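Local structure of hyaluronidase (Streptomyces koganeiensis, 4UFQ) at the interface of chains A and B. The protein acts as a bacterial hyaluronidase, breaking down hyaluronan, the glycosaminoglycan of connective tissue, probably at its N-acetylglucosaminide linkages. Sequence-based numbering; all coordinates share one arbitrary frame. Chains: chain A/B, Hyaluronidase.

The interface of chains A and B. Residues chain A 54-57; chain B 40-42.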
# COMPACT_ATOMS: atom_id res chain seq x y z
N LEU A 54 -20.93 -3.24 -8.46
CA LEU A 54 -20.72 -1.96 -9.11
C LEU A 54 -19.57 -2.00 -10.10
O LEU A 54 -18.46 -2.45 -9.79
CB LEU A 54 -20.48 -0.88 -8.05
CG LEU A 54 -20.28 0.55 -8.57
CD1 LEU A 54 -21.51 1.01 -9.38
CD2 LEU A 54 -20.03 1.49 -7.41
N ASN A 55 -19.87 -1.53 -11.31
CA ASN A 55 -18.93 -1.50 -12.42
C ASN A 55 -18.79 -0.06 -12.90
O ASN A 55 -19.74 0.50 -13.44
CB ASN A 55 -19.46 -2.41 -13.53
CG ASN A 55 -18.52 -2.50 -14.70
OD1 ASN A 55 -17.30 -2.49 -14.55
ND2 ASN A 55 -19.09 -2.59 -15.91
N VAL A 56 -17.61 0.54 -12.71
CA VAL A 56 -17.36 1.94 -13.03
C VAL A 56 -16.27 2.05 -14.09
O VAL A 56 -15.19 1.48 -13.93
CB VAL A 56 -16.96 2.74 -11.77
CG1 VAL A 56 -16.73 4.21 -12.09
CG2 VAL A 56 -18.04 2.59 -10.69
N ILE A 57 -16.57 2.77 -15.17
CA ILE A 57 -15.68 2.88 -16.33
C ILE A 57 -15.61 4.32 -16.78
O ILE A 57 -16.64 5.00 -16.87
CB ILE A 57 -16.21 2.08 -17.54
CG1 ILE A 57 -16.64 0.67 -17.15
CG2 ILE A 57 -15.15 2.02 -18.64
CD1 ILE A 57 -18.04 0.32 -17.64
N ALA B 40 -25.12 -2.52 -10.84
CA ALA B 40 -25.05 -1.18 -11.40
C ALA B 40 -23.81 -0.96 -12.26
O ALA B 40 -22.72 -1.41 -11.90
CB ALA B 40 -25.07 -0.15 -10.28
N THR B 41 -23.99 -0.26 -13.37
CA THR B 41 -22.88 0.21 -14.18
C THR B 41 -22.95 1.73 -14.31
O THR B 41 -24.01 2.28 -14.64
CB THR B 41 -22.88 -0.45 -15.59
OG1 THR B 41 -22.68 -1.87 -15.45
CG2 THR B 41 -21.78 0.11 -16.47
N ILE B 42 -21.83 2.39 -14.04
CA ILE B 42 -21.68 3.83 -14.20
C ILE B 42 -20.54 4.08 -15.17
O ILE B 42 -19.41 3.64 -14.94
CB ILE B 42 -21.43 4.54 -12.84
CG1 ILE B 42 -22.60 4.29 -11.89
CG2 ILE B 42 -21.21 6.03 -13.05
CD1 ILE B 42 -22.43 4.91 -10.49
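A:Asn55 and B:Thr41 face each other as bridged partners in two parallel strands, their side chains lying side by side and pointing the same way. The amide CG of A:Asn55 is anti to the backbone N (chi1 -177°), and from there the carboxamide nitrogen ND2 flanks B:Thr41, 3.7 Å from its hydroxyl OG1 and 3.9 Å from its methyl CG2. The first distance is too long for a hydrogen bond; the groups only lie alongside each other. Threonine suits this place because branching at CB favours the extended backbone and offers two different branches. In B:Thr41 the hydroxyl lies beside its own backbone N (chi1 -63°), while CG2 turns towards A:Ile57, whose CD1 approaches it obliquely at 3.9 Å. With an alanine here, CD1 of A:Ile57 would probably lose its methyl partner and the A:Asn55 amide its flank, leaving it freer to turn.

On the other face the side chains of A:Leu54, A:Val56, B:Ala40 and B:Ile42 are all aliphatic. CD1 of A:Leu54 packs 3.9 Å from CB of B:Ala40, a small residue that lets the longer leucine reach across. A:Val56 and B:Ile42, both branched as strands favour, are bridged, but CG1 of A:Val56 comes near the carbonyl O of B:Ile42, whereas CD1 of B:Ile42 lies 4.2 Å from CD1 of A:Leu54.

Between the two faces, main-chain bonds hold the register. A:Asn55 gives N to O of B:Ala40 and accepts N of B:Ile42 on its O, each at 2.9 Å. A:Ile57 N then donates to O of B:Ile42 at 3.0 Å. Being main-chain bonds, they need no particular side chain.

Strand 54-58 of chain A thus pairs with strand 40-44 of chain B, extending a sheet across the subunit boundary. Such pairing fits the intertwined trimers of the HylP family and the three copies in the deposited assembly, whose elongated body this patch probably helps to hold together.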